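Long-range contacts in alpha-rhamnosidase (Dictyoglomus thermophilum, PDB 6I60), which probably catalyses the hydrolysis of terminal non-reducing alpha-L-rhamnose residues in alpha-L-rhamnosides: residues His155-Tyr160 / Tyr171-Pro177; Leu201-Tyr205 / Pro429-Tyr433; Leu216-Gln220 / Leu490-Pro494; Leu249-Arg253 / Asn297-His301; Thr407-Ala411 / Gln499-Arg503. One frame throughout, in Å; residues are numbered along the deposited sequence.

Interaction 1: residues His155-Tyr160 / Tyr171-Pro177; sequences HKYEVY and YTIAYAP
Tyr171 faces Tyr160 at the loop end of an antiparallel beta hairpin, where a reciprocal pair of backbone bonds joins them: Tyr160 N to Tyr171 O is 2.6 Å, and Tyr171 N to Tyr160 O is 2.7 Å. The same Tyr160 O lies in the plane of the Tyr171 ring, 3.4 Å from Tyr171 CD2, where an aromatic C-H suits a carbonyl oxygen. Thr172 and Val159 form an antiparallel non-hydrogen-bonded pair. Thr172 CG2 stands anti to the backbone N, which carries the methyl alongside Tyr157, 3.6 Å from Tyr157 CD2. Ile173 forms the next hydrogen-bonded pair, Ile173 N to Glu158 O being 2.7 Å and Glu158 N to Ile173 O 2.6 Å. Ile173 CD1 touches Tyr160 CB, and the side chain also packs on Leu296 of strand 288-298. At Ala174 a lone methyl fits where the backbones come close, against Tyr157 CB. Regular pairing then ends: Tyr175 N gives Lys156 O a weak bond of 3.0 Å. The Tyr175 ring receives Lys156 CG over one face as a CH-pi contact, 4.2 Å from CG to the ring centroid, and also meets Tyr291. With a serine in place of Tyr175, the lysine methylenes would probably lose their flat support and the chain be freer to swing. Pro177 closes the contact loosely, its CG near the His155 ring. Backbone amides thus hold the hairpin together, while side chains add apolar cover and the charged ends of Lys156 and Glu158 make no bond across it.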
# COMPACT_ATOMS: atom_id res chain seq x y z
N HIS A 155 16.80 -10.96 -29.69
CA HIS A 155 16.88 -10.62 -28.27
C HIS A 155 18.32 -10.47 -27.79
O HIS A 155 18.92 -11.44 -27.30
CB HIS A 155 16.16 -11.67 -27.42
CG HIS A 155 14.83 -11.21 -26.91
ND1 HIS A 155 14.66 -10.01 -26.25
CD2 HIS A 155 13.60 -11.78 -26.98
CE1 HIS A 155 13.39 -9.87 -25.92
NE2 HIS A 155 12.72 -10.92 -26.36
N LYS A 156 18.88 -9.27 -27.91
CA LYS A 156 20.19 -8.99 -27.34
C LYS A 156 20.05 -8.65 -25.86
O LYS A 156 19.14 -7.91 -25.46
CB LYS A 156 20.88 -7.85 -28.09
CG LYS A 156 22.34 -7.54 -27.69
CD LYS A 156 23.09 -8.75 -27.10
CE LYS A 156 24.57 -8.75 -27.46
NZ LYS A 156 25.33 -7.71 -26.71
N TYR A 157 20.94 -9.21 -25.04
CA TYR A 157 20.94 -9.01 -23.61
C TYR A 157 22.38 -8.86 -23.13
O TYR A 157 23.34 -9.13 -23.87
CB TYR A 157 20.27 -10.18 -22.88
CG TYR A 157 20.90 -11.51 -23.20
CD1 TYR A 157 20.57 -12.20 -24.36
CD2 TYR A 157 21.83 -12.08 -22.34
CE1 TYR A 157 21.15 -13.41 -24.66
CE2 TYR A 157 22.42 -13.30 -22.64
CZ TYR A 157 22.07 -13.96 -23.80
OH TYR A 157 22.65 -15.17 -24.09
N GLU A 158 22.53 -8.43 -21.88
CA GLU A 158 23.82 -8.40 -21.20
C GLU A 158 23.67 -9.10 -19.86
O GLU A 158 22.63 -8.99 -19.20
CB GLU A 158 24.32 -6.96 -20.99
CG GLU A 158 25.52 -6.59 -21.85
CD GLU A 158 26.12 -5.25 -21.47
OE1 GLU A 158 26.45 -4.46 -22.38
OE2 GLU A 158 26.27 -4.99 -20.26
N VAL A 159 24.71 -9.83 -19.45
CA VAL A 159 24.70 -10.59 -18.21
C VAL A 159 25.62 -9.88 -17.23
O VAL A 159 26.85 -10.01 -17.31
CB VAL A 159 25.12 -12.05 -18.44
CG1 VAL A 159 24.64 -12.92 -17.28
CG2 VAL A 159 24.56 -12.56 -19.76
N TYR A 160 25.04 -9.14 -16.30
CA TYR A 160 25.80 -8.44 -15.27
C TYR A 160 25.87 -9.31 -14.02
O TYR A 160 24.83 -9.70 -13.48
CB TYR A 160 25.17 -7.08 -14.95
CG TYR A 160 25.96 -6.25 -13.97
CD1 TYR A 160 27.35 -6.30 -13.94
CD2 TYR A 160 25.31 -5.39 -13.08
CE1 TYR A 160 28.07 -5.54 -13.04
CE2 TYR A 160 26.03 -4.62 -12.18
CZ TYR A 160 27.41 -4.70 -12.17
OH TYR A 160 28.13 -3.93 -11.28
N TYR A 171 22.40 -10.90 -13.02
CA TYR A 171 21.40 -10.02 -13.63
C TYR A 171 21.52 -10.12 -15.15
O TYR A 171 22.51 -9.66 -15.73
CB TYR A 171 21.57 -8.58 -13.16
CG TYR A 171 21.62 -8.43 -11.65
CD1 TYR A 171 20.46 -8.21 -10.92
CD2 TYR A 171 22.83 -8.52 -10.97
CE1 TYR A 171 20.51 -8.08 -9.54
CE2 TYR A 171 22.88 -8.39 -9.60
CZ TYR A 171 21.72 -8.17 -8.88
OH TYR A 171 21.77 -8.05 -7.52
N THR A 172 20.51 -10.72 -15.78
CA THR A 172 20.43 -10.81 -17.24
C THR A 172 19.53 -9.68 -17.72
O THR A 172 18.30 -9.75 -17.56
CB THR A 172 19.90 -12.17 -17.68
OG1 THR A 172 20.37 -13.19 -16.78
CG2 THR A 172 20.38 -12.49 -19.09
N ILE A 173 20.13 -8.65 -18.31
CA ILE A 173 19.41 -7.46 -18.73
C ILE A 173 19.28 -7.50 -20.25
O ILE A 173 20.28 -7.37 -20.97
CB ILE A 173 20.11 -6.17 -18.28
CG1 ILE A 173 20.11 -6.07 -16.75
CG2 ILE A 173 19.45 -4.95 -18.90
CD1 ILE A 173 21.47 -5.79 -16.15
N ALA A 174 18.05 -7.68 -20.74
CA ALA A 174 17.78 -7.63 -22.16
C ALA A 174 17.62 -6.18 -22.61
O ALA A 174 17.65 -5.24 -21.81
CB ALA A 174 16.53 -8.45 -22.49
N TYR A 175 17.44 -5.99 -23.92
CA TYR A 175 17.27 -4.66 -24.48
C TYR A 175 15.79 -4.26 -24.41
O TYR A 175 14.98 -4.92 -23.75
CB TYR A 175 17.79 -4.62 -25.91
CG TYR A 175 19.27 -4.34 -26.02
CD1 TYR A 175 20.19 -4.94 -25.17
CD2 TYR A 175 19.76 -3.47 -27.00
CE1 TYR A 175 21.54 -4.68 -25.27
CE2 TYR A 175 21.11 -3.21 -27.11
CZ TYR A 175 22.00 -3.81 -26.24
OH TYR A 175 23.34 -3.55 -26.36
N ALA A 176 15.43 -3.18 -25.09
CA ALA A 176 14.06 -2.69 -25.10
C ALA A 176 13.47 -2.81 -26.50
O ALA A 176 13.69 -1.93 -27.34
CB ALA A 176 14.00 -1.24 -24.62
N PRO A 177 12.73 -3.87 -26.80
CA PRO A 177 12.14 -4.01 -28.13
C PRO A 177 10.90 -3.15 -28.30
O PRO A 177 10.13 -2.93 -27.37
CB PRO A 177 11.79 -5.50 -28.21
CG PRO A 177 11.53 -5.89 -26.80
CD PRO A 177 12.42 -5.03 -25.93

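Interaction 2: residues Leu201-Tyr205 / Pro429-Tyr433; sequences LYELY and PRFTY
The Phe431 ring is met obliquely by Leu201, whose CB comes 3.6 Å from Phe431 CD1, while Arg430 CD sits 3.6 Å above one face of the ring, displaced toward its rim. The guanidinium of Arg430 is engaged at its edge. There Glu203 OE1 lies in the guanidinium plane and takes a 2.7 Å hydrogen bond from Arg430 NE, with an N-H...O angle of 159°, as part of a salt bridge. The carboxylate stands almost upright to the guanidinium, the planes 80° apart, and NE meets OE1 from above the carboxylate plane. A bend at chi3 (67°) turns the end of Arg430 toward this oxygen. Glu203 belongs to strand 201-206, which pairs with strand 242-250 in the region of the rhamnosidase N-terminal domain family. Arg430 and Phe431 come from a loop of the concanavalin-like region, and the ion pair therefore ties two successive parts of the chain. Tyr205 OH adds a weak bond to Glu203 OE1, and Glu203 OE2 has its own salt bridge with Arg210, which leaves the buried carboxylate engaged at both oxygens. Leucine and phenylalanine suit the neighbouring apolar patch: their side chains slide past each other in opposite directions, and Phe431 also packs on Ile248.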
# COMPACT_ATOMS: atom_id res chain seq x y z
N LEU A 201 7.59 -4.67 -18.34
CA LEU A 201 7.11 -3.30 -18.38
C LEU A 201 6.83 -2.91 -19.83
O LEU A 201 7.35 -3.52 -20.77
CB LEU A 201 8.13 -2.33 -17.77
CG LEU A 201 8.55 -2.62 -16.32
CD1 LEU A 201 9.76 -1.78 -15.92
CD2 LEU A 201 7.38 -2.40 -15.37
N TYR A 202 5.98 -1.90 -20.01
CA TYR A 202 5.60 -1.48 -21.35
C TYR A 202 5.22 -0.01 -21.35
O TYR A 202 4.97 0.60 -20.31
CB TYR A 202 4.43 -2.32 -21.89
CG TYR A 202 3.09 -2.00 -21.26
CD1 TYR A 202 2.68 -2.64 -20.10
CD2 TYR A 202 2.25 -1.05 -21.82
CE1 TYR A 202 1.46 -2.35 -19.52
CE2 TYR A 202 1.03 -0.75 -21.25
CZ TYR A 202 0.64 -1.40 -20.10
OH TYR A 202 -0.57 -1.10 -19.52
N GLU A 203 5.18 0.56 -22.55
CA GLU A 203 4.65 1.89 -22.79
C GLU A 203 3.87 1.85 -24.10
O GLU A 203 4.39 1.40 -25.12
CB GLU A 203 5.76 2.95 -22.85
CG GLU A 203 5.98 3.68 -21.54
CD GLU A 203 6.89 4.89 -21.68
OE1 GLU A 203 7.69 4.93 -22.64
OE2 GLU A 203 6.81 5.80 -20.82
N LEU A 204 2.63 2.32 -24.06
CA LEU A 204 1.72 2.22 -25.20
C LEU A 204 1.58 3.56 -25.91
O LEU A 204 1.45 4.60 -25.26
CB LEU A 204 0.35 1.72 -24.75
CG LEU A 204 -0.75 1.69 -25.81
CD1 LEU A 204 -0.47 0.60 -26.84
CD2 LEU A 204 -2.10 1.49 -25.16
N TYR A 205 1.60 3.52 -27.24
CA TYR A 205 1.42 4.70 -28.07
C TYR A 205 0.42 4.39 -29.18
O TYR A 205 0.41 3.28 -29.72
CB TYR A 205 2.74 5.16 -28.69
CG TYR A 205 3.73 5.69 -27.68
CD1 TYR A 205 3.72 7.04 -27.32
CD2 TYR A 205 4.68 4.86 -27.10
CE1 TYR A 205 4.63 7.53 -26.40
CE2 TYR A 205 5.59 5.35 -26.18
CZ TYR A 205 5.56 6.69 -25.83
OH TYR A 205 6.46 7.18 -24.92
N PRO A 429 14.02 8.42 -17.36
CA PRO A 429 13.98 6.96 -17.48
C PRO A 429 12.55 6.44 -17.41
O PRO A 429 11.69 7.02 -16.74
CB PRO A 429 14.81 6.47 -16.29
CG PRO A 429 15.58 7.67 -15.83
CD PRO A 429 14.73 8.85 -16.15
N ARG A 430 12.31 5.34 -18.12
CA ARG A 430 10.97 4.76 -18.22
C ARG A 430 10.88 3.33 -17.72
O ARG A 430 9.76 2.86 -17.48
CB ARG A 430 10.49 4.79 -19.68
CG ARG A 430 11.54 4.34 -20.66
CD ARG A 430 10.95 4.00 -22.02
NE ARG A 430 10.41 5.16 -22.73
CZ ARG A 430 11.14 6.19 -23.16
NH1 ARG A 430 12.45 6.23 -22.96
NH2 ARG A 430 10.54 7.20 -23.79
N PHE A 431 11.99 2.62 -17.55
CA PHE A 431 11.99 1.21 -17.18
C PHE A 431 12.81 0.96 -15.92
O PHE A 431 13.42 -0.10 -15.77
CB PHE A 431 12.49 0.35 -18.33
CG PHE A 431 11.58 0.33 -19.52
CD1 PHE A 431 10.21 0.19 -19.36
CD2 PHE A 431 12.09 0.46 -20.80
CE1 PHE A 431 9.36 0.17 -20.45
CE2 PHE A 431 11.24 0.44 -21.90
CZ PHE A 431 9.88 0.30 -21.73
N THR A 432 12.84 1.93 -15.00
CA THR A 432 13.60 1.79 -13.76
C THR A 432 13.09 2.82 -12.77
O THR A 432 12.30 3.71 -13.11
CB THR A 432 15.10 1.97 -14.00
OG1 THR A 432 15.79 1.96 -12.74
CG2 THR A 432 15.37 3.29 -14.70
N TYR A 433 13.54 2.69 -11.52
CA TYR A 433 13.29 3.69 -10.50
C TYR A 433 14.35 3.55 -9.41
O TYR A 433 14.90 2.47 -9.20
CB TYR A 433 11.87 3.57 -9.92
CG TYR A 433 11.68 2.48 -8.89
CD1 TYR A 433 11.79 2.76 -7.53
CD2 TYR A 433 11.35 1.19 -9.27
CE1 TYR A 433 11.60 1.77 -6.58
CE2 TYR A 433 11.15 0.19 -8.32
CZ TYR A 433 11.28 0.49 -6.98
OH TYR A 433 11.09 -0.49 -6.04

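Interaction 3: residues Leu216-Gln220 / Leu490-Pro494; sequences LDPGQ and LMSIP
Gln220 and Ser492 carry the polar part of this contact. The Gln220 backbone N donates to Ser492 OG over 3.0 Å, a nearly straight bond with an N-H...O angle of 163°. The serine hydroxyl is also directed at Met491 O, although that distance is modelled too short to be relied on. A small hydroxyl suits the place, because it can serve a backbone amide directly. At the far end of the glutamine, Gln220 OE1 takes a weak bond from Arg253 NE. The other contacts are van der Waals ones. Gly219, without a side chain, brings its CA 3.8 Å from Ser492 CB. Gln220 runs out in an extended chain, its CG 3.6 Å from Ser492 OG, and crosses Ile493 at about a right angle. Its OE1 reaches Ile493 CD1 at 3.3 Å. Ile493 CG2 also approaches Gln220 O, at 3.6 Å. An alanine at Gln220 would keep the backbone bond, but Arg253 NE would probably lose its acceptor and a gap open beside Ile493 CD1. Leu216 and Met491 form a separate apolar touch, Leu216 CD1 to Met491 CE at 3.6 Å. Turns at chi2 (-64°) and chi3 curl the flexible thioether so that its methyl end meets the leucine. Gln220 O and Ser492 O are both held by Lys529 NZ of helix 524-535. Strand 345-351 supplies Ile345 against Met491 and Ser492, strand 201-206 supplies Leu201 against Leu216, and the contact joins the loop after helix 473-488, in the six-hairpin glycosidase region, to the loop between strands 209-210 and 226-233.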
# COMPACT_ATOMS: atom_id res chain seq x y z
N LEU A 216 5.56 2.29 -15.04
CA LEU A 216 6.01 1.01 -14.47
C LEU A 216 4.87 0.01 -14.37
O LEU A 216 4.69 -0.66 -13.35
CB LEU A 216 6.68 1.23 -13.11
CG LEU A 216 7.95 2.09 -13.12
CD1 LEU A 216 8.65 2.04 -11.78
CD2 LEU A 216 8.89 1.68 -14.24
N ASP A 217 4.08 -0.08 -15.44
CA ASP A 217 2.94 -0.95 -15.70
C ASP A 217 3.37 -2.17 -16.51
O ASP A 217 4.20 -2.05 -17.41
CB ASP A 217 1.85 -0.18 -16.46
CG ASP A 217 0.45 -0.65 -16.12
OD1 ASP A 217 0.09 -0.64 -14.92
OD2 ASP A 217 -0.29 -1.04 -17.04
N PRO A 218 2.83 -3.36 -16.22
CA PRO A 218 1.84 -3.62 -15.17
C PRO A 218 2.46 -3.83 -13.79
O PRO A 218 3.67 -3.63 -13.61
CB PRO A 218 1.16 -4.90 -15.65
CG PRO A 218 2.24 -5.63 -16.38
CD PRO A 218 3.14 -4.58 -16.99
N GLY A 219 1.64 -4.25 -12.83
CA GLY A 219 2.13 -4.49 -11.49
C GLY A 219 2.93 -5.77 -11.38
O GLY A 219 2.80 -6.71 -12.17
N GLN A 220 3.79 -5.81 -10.36
CA GLN A 220 4.65 -6.96 -10.13
C GLN A 220 3.85 -8.09 -9.50
O GLN A 220 3.29 -7.93 -8.41
CB GLN A 220 5.83 -6.56 -9.24
CG GLN A 220 6.55 -5.31 -9.69
CD GLN A 220 7.75 -4.99 -8.81
OE1 GLN A 220 8.11 -5.76 -7.93
NE2 GLN A 220 8.37 -3.84 -9.06
N LEU A 490 5.77 1.54 -1.86
CA LEU A 490 4.52 1.09 -2.47
C LEU A 490 4.72 1.11 -3.99
O LEU A 490 4.48 2.13 -4.64
CB LEU A 490 3.35 1.98 -2.05
CG LEU A 490 2.85 1.82 -0.60
CD1 LEU A 490 1.66 2.73 -0.34
CD2 LEU A 490 2.49 0.37 -0.30
N MET A 491 5.17 -0.01 -4.54
CA MET A 491 5.40 -0.17 -5.97
C MET A 491 4.60 -1.37 -6.46
O MET A 491 5.18 -2.38 -6.86
CB MET A 491 6.89 -0.32 -6.27
CG MET A 491 7.73 0.87 -5.87
SD MET A 491 7.29 2.34 -6.81
CE MET A 491 7.29 1.68 -8.47
N SER A 492 3.27 -1.26 -6.40
CA SER A 492 2.34 -2.35 -6.70
C SER A 492 2.45 -3.48 -5.68
O SER A 492 1.54 -4.30 -5.56
CB SER A 492 2.55 -2.89 -8.12
OG SER A 492 3.62 -3.82 -8.16
N ILE A 493 3.56 -3.52 -4.94
CA ILE A 493 3.73 -4.44 -3.82
C ILE A 493 4.40 -3.71 -2.68
O ILE A 493 5.22 -2.81 -2.88
CB ILE A 493 4.57 -5.68 -4.21
CG1 ILE A 493 5.90 -5.24 -4.83
CG2 ILE A 493 3.80 -6.59 -5.15
CD1 ILE A 493 6.95 -6.33 -4.86
N PRO A 494 4.04 -4.06 -1.44
CA PRO A 494 4.70 -3.46 -0.28
C PRO A 494 6.14 -3.96 -0.17
O PRO A 494 6.37 -5.15 0.06
CB PRO A 494 3.84 -3.92 0.91
CG PRO A 494 3.16 -5.16 0.43
CD PRO A 494 2.95 -4.98 -1.05

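Interaction 4: residues Leu249-Arg253 / Asn297-His301; sequences LGNGR and NSLYH
Asn251 N donates to Asn297 OD1 over 2.6 Å, nearly straight at 172° and in the plane of the side-chain carbonyl. In return Asn297 ND2 reaches Asn251 OD1 at 3.3 Å, a long, bent and weak bond (133° at the hydrogen); the amide planes stand 59° apart. Asparagine suits the place of Asn297 because one short amide can both accept from a backbone N-H and donate; Asn251 ND2 is meanwhile taken up by Ala174 O. Asn297 sits at the end of strand 288-298 and Asn251 just beyond strand 242-250, both of which pair antiparallel with strand 171-184, so the two amides link elements that share a neighbour in the beta fold. Further along, Arg253 NH1 makes a weak 3.3 Å bond to Tyr300 OH, the guanidinium and ring crossing steeply; the main partner of the phenol oxygen is Glu502 O. The packing is carried by Leu299. Its CD1 rests 3.6 Å from Gly252 C, in a backbone whose positive phi a glycine adopts easily. The same methyl is placed 3.9 Å from Arg253 CG and over one face of the guanidinium, toward its rim. Leu201 of strand 201-206 also touches Leu299.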
# COMPACT_ATOMS: atom_id res chain seq x y z
N LEU A 249 8.93 -2.46 -24.89
CA LEU A 249 8.97 -3.40 -23.77
C LEU A 249 10.18 -3.15 -22.89
O LEU A 249 11.29 -2.92 -23.39
CB LEU A 249 8.99 -4.84 -24.27
CG LEU A 249 7.68 -5.37 -24.87
CD1 LEU A 249 7.80 -6.86 -25.13
CD2 LEU A 249 6.51 -5.08 -23.95
N GLY A 250 9.96 -3.20 -21.58
CA GLY A 250 11.04 -3.13 -20.61
C GLY A 250 11.18 -4.43 -19.85
O GLY A 250 10.26 -5.25 -19.85
N ASN A 251 12.32 -4.64 -19.19
CA ASN A 251 12.55 -5.89 -18.47
C ASN A 251 11.77 -5.92 -17.16
O ASN A 251 10.87 -6.76 -16.98
CB ASN A 251 14.04 -6.08 -18.20
CG ASN A 251 14.89 -5.93 -19.45
OD1 ASN A 251 14.37 -5.79 -20.56
ND2 ASN A 251 16.20 -5.95 -19.27
N GLY A 252 12.10 -5.03 -16.24
CA GLY A 252 11.44 -4.99 -14.95
C GLY A 252 11.75 -6.21 -14.11
O GLY A 252 12.92 -6.49 -13.81
N ARG A 253 10.72 -6.96 -13.73
CA ARG A 253 10.89 -8.18 -12.95
C ARG A 253 10.81 -9.44 -13.79
O ARG A 253 11.15 -10.52 -13.30
CB ARG A 253 9.85 -8.24 -11.83
CG ARG A 253 10.15 -7.31 -10.67
CD ARG A 253 10.61 -8.11 -9.46
NE ARG A 253 10.85 -7.27 -8.29
CZ ARG A 253 12.03 -6.74 -7.98
NH1 ARG A 253 13.09 -6.97 -8.75
NH2 ARG A 253 12.17 -6.00 -6.89
N ASN A 297 18.11 -1.94 -19.64
CA ASN A 297 17.16 -1.37 -18.69
C ASN A 297 16.96 -2.36 -17.55
O ASN A 297 16.71 -3.54 -17.79
CB ASN A 297 15.82 -1.04 -19.37
CG ASN A 297 15.14 -2.27 -19.95
OD1 ASN A 297 14.14 -2.75 -19.40
ND2 ASN A 297 15.66 -2.77 -21.06
N SER A 298 17.09 -1.87 -16.32
CA SER A 298 16.96 -2.71 -15.14
C SER A 298 16.45 -1.87 -13.99
O SER A 298 16.84 -0.70 -13.84
CB SER A 298 18.29 -3.36 -14.77
OG SER A 298 18.10 -4.43 -13.86
N LEU A 299 15.58 -2.46 -13.17
CA LEU A 299 15.05 -1.74 -12.01
C LEU A 299 16.15 -1.42 -11.00
O LEU A 299 16.08 -0.40 -10.32
CB LEU A 299 13.95 -2.56 -11.34
CG LEU A 299 12.70 -2.84 -12.17
CD1 LEU A 299 11.79 -3.83 -11.45
CD2 LEU A 299 11.96 -1.55 -12.48
N TYR A 300 17.17 -2.28 -10.90
CA TYR A 300 18.23 -2.06 -9.92
C TYR A 300 19.32 -1.15 -10.47
O TYR A 300 19.90 -0.35 -9.73
CB TYR A 300 18.85 -3.39 -9.49
CG TYR A 300 17.94 -4.28 -8.67
CD1 TYR A 300 18.22 -5.64 -8.52
CD2 TYR A 300 16.82 -3.78 -8.03
CE1 TYR A 300 17.41 -6.46 -7.78
CE2 TYR A 300 15.99 -4.60 -7.28
CZ TYR A 300 16.29 -5.94 -7.16
OH TYR A 300 15.48 -6.76 -6.42
N HIS A 301 19.62 -1.27 -11.77
CA HIS A 301 20.81 -0.66 -12.34
C HIS A 301 20.54 0.53 -13.25
O HIS A 301 21.49 1.21 -13.65
CB HIS A 301 21.62 -1.71 -13.10
CG HIS A 301 21.85 -2.97 -12.32
ND1 HIS A 301 22.65 -3.01 -11.20
CD2 HIS A 301 21.38 -4.23 -12.50
CE1 HIS A 301 22.67 -4.24 -10.72
NE2 HIS A 301 21.91 -5.00 -11.49

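Interaction 5: residues Thr407-Ala411 / Gln499-Arg503; sequences TNRTA and QRDER
Arg409 reaches across to Asp501, Arg500 and Glu502 from the second position of a type II' beta turn, Asn408 to Ala411. Its CB begins 3.9 Å from Asp501 OD1. A bend at chi3 (-42°) then lays the end of the chain across the carboxylate. Arg409 NE gives Asp501 OD1 a 3.2 Å bond on the syn lone pair of that oxygen. Arg409 NH1 reaches the same atom at 3.0 Å, from the syn side but tilted out of the carboxylate plane, so one oxygen is gripped side-on by two nitrogens in the plane of the guanidinium. Arg409 CZ lies over Arg500 CD at 3.5 Å, and NH2 extends over the face of the Arg500 guanidinium. The two guanidiniums stack with planes 13° apart. NH1 also makes a long salt bridge, 3.7 Å to Glu502 OE2. That oxygen is gripped in turn by Arg500, whose NH2 comes within 3.0 Å of Glu502 OE2 and whose NE donates to it as well; Arg500 NH1 pairs with Glu805, and Glu502 OE1 bonds Trp506. Ala411, the last residue of the turn, lays its small methyl 3.5 Å from Asp501 N. The 2.2 Å separation between Thr410 OG1 and Asp501 OD2 is doubtful. The network joins the concanavalin-like and six-hairpin regions; a triethylene glycol, probably from the crystallisation liquor, lies beside Arg500 and may mark a pocket. The two like-charged groups can lie flat on each other probably because Asp501 at the edge of Arg409, and Glu502 and Glu805 beside Arg500, offset their charge.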
# COMPACT_ATOMS: atom_id res chain seq x y z
N THR A 407 24.38 2.53 0.59
CA THR A 407 23.06 1.97 0.84
C THR A 407 22.45 1.34 -0.41
O THR A 407 21.57 0.48 -0.29
CB THR A 407 22.12 3.05 1.39
OG1 THR A 407 22.13 4.19 0.53
CG2 THR A 407 22.56 3.47 2.78
N ASN A 408 22.90 1.75 -1.60
CA ASN A 408 22.42 1.13 -2.84
C ASN A 408 23.04 -0.25 -3.06
O ASN A 408 22.47 -1.05 -3.80
CB ASN A 408 22.72 2.03 -4.04
CG ASN A 408 21.98 3.36 -3.97
OD1 ASN A 408 21.31 3.66 -2.99
ND2 ASN A 408 22.12 4.16 -5.03
N ARG A 409 24.18 -0.52 -2.44
CA ARG A 409 24.85 -1.83 -2.48
C ARG A 409 25.18 -2.14 -3.94
O ARG A 409 25.72 -1.27 -4.64
CB ARG A 409 24.00 -2.85 -1.75
CG ARG A 409 23.91 -2.62 -0.25
CD ARG A 409 23.49 -3.88 0.49
NE ARG A 409 22.42 -4.59 -0.21
CZ ARG A 409 21.60 -5.46 0.36
NH1 ARG A 409 20.66 -6.06 -0.36
NH2 ARG A 409 21.71 -5.72 1.66
N THR A 410 24.88 -3.34 -4.44
CA THR A 410 25.23 -3.73 -5.80
C THR A 410 24.32 -3.11 -6.85
O THR A 410 24.63 -3.20 -8.04
CB THR A 410 25.20 -5.25 -5.94
OG1 THR A 410 23.87 -5.67 -6.25
CG2 THR A 410 25.66 -5.91 -4.66
N ALA A 411 23.21 -2.49 -6.45
CA ALA A 411 22.35 -1.80 -7.40
C ALA A 411 23.09 -0.59 -7.97
O ALA A 411 23.43 0.33 -7.23
CB ALA A 411 21.05 -1.37 -6.73
N GLN A 499 15.80 1.36 -2.63
CA GLN A 499 17.02 1.96 -3.15
C GLN A 499 18.07 0.95 -3.59
O GLN A 499 18.84 1.26 -4.51
CB GLN A 499 17.63 2.91 -2.11
CG GLN A 499 18.48 2.24 -1.03
CD GLN A 499 17.64 1.63 0.08
OE1 GLN A 499 16.85 2.31 0.72
NE2 GLN A 499 17.82 0.33 0.31
N ARG A 500 18.13 -0.24 -2.99
CA ARG A 500 19.21 -1.17 -3.27
C ARG A 500 18.73 -2.33 -4.14
O ARG A 500 17.62 -2.30 -4.69
CB ARG A 500 19.82 -1.66 -1.95
CG ARG A 500 18.89 -2.50 -1.09
CD ARG A 500 19.46 -2.67 0.31
NE ARG A 500 18.67 -3.58 1.13
CZ ARG A 500 18.69 -3.59 2.46
NH1 ARG A 500 19.48 -2.75 3.12
NH2 ARG A 500 17.94 -4.45 3.14
N ASP A 501 19.57 -3.35 -4.26
CA ASP A 501 19.29 -4.51 -5.10
C ASP A 501 18.34 -5.48 -4.41
O ASP A 501 18.61 -6.69 -4.37
CB ASP A 501 20.59 -5.21 -5.49
CG ASP A 501 21.50 -5.46 -4.29
OD1 ASP A 501 21.16 -5.04 -3.17
OD2 ASP A 501 22.56 -6.09 -4.48
N GLU A 502 17.25 -4.97 -3.86
CA GLU A 502 16.26 -5.81 -3.20
C GLU A 502 14.85 -5.38 -3.60
O GLU A 502 14.33 -5.83 -4.62
CB GLU A 502 16.43 -5.73 -1.68
CG GLU A 502 15.73 -6.85 -0.92
CD GLU A 502 16.30 -7.06 0.47
OE1 GLU A 502 15.86 -8.00 1.16
OE2 GLU A 502 17.19 -6.28 0.88
N ARG A 503 14.24 -4.51 -2.80
CA ARG A 503 12.89 -4.00 -3.06
C ARG A 503 11.87 -5.13 -3.16
O ARG A 503 10.87 -5.01 -3.87
CB ARG A 503 12.86 -3.13 -4.32
CG ARG A 503 14.01 -2.14 -4.42
CD ARG A 503 14.11 -1.54 -5.81
NE ARG A 503 15.43 -0.97 -6.07
CZ ARG A 503 15.66 0.02 -6.93
NH1 ARG A 503 14.66 0.56 -7.61
NH2 ARG A 503 16.90 0.47 -7.10

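Interaction 1 is the most open of the five, a hairpin held by backbone bonds, whereas interactions 2 to 5 are buried and rely mainly on side chains. Interactions 1, 2 and 4 share the beta region around strands 171-184 and 242-250: Leu249 N meets Pro177 O, and Gly250 N meets Leu201 O. Interactions 2, 3 and 5 join different family regions, by an ion pair beside a Leu-Phe contact in 201-205 / 429-433, by a serine and apolar touches in 216-220 / 490-494, and by a charged network in 407-411 / 499-503. Interaction 4 lies within one family region, using asparagine amides, and touches all the others, reaching interaction 5 through Tyr300 OH and Glu502 O.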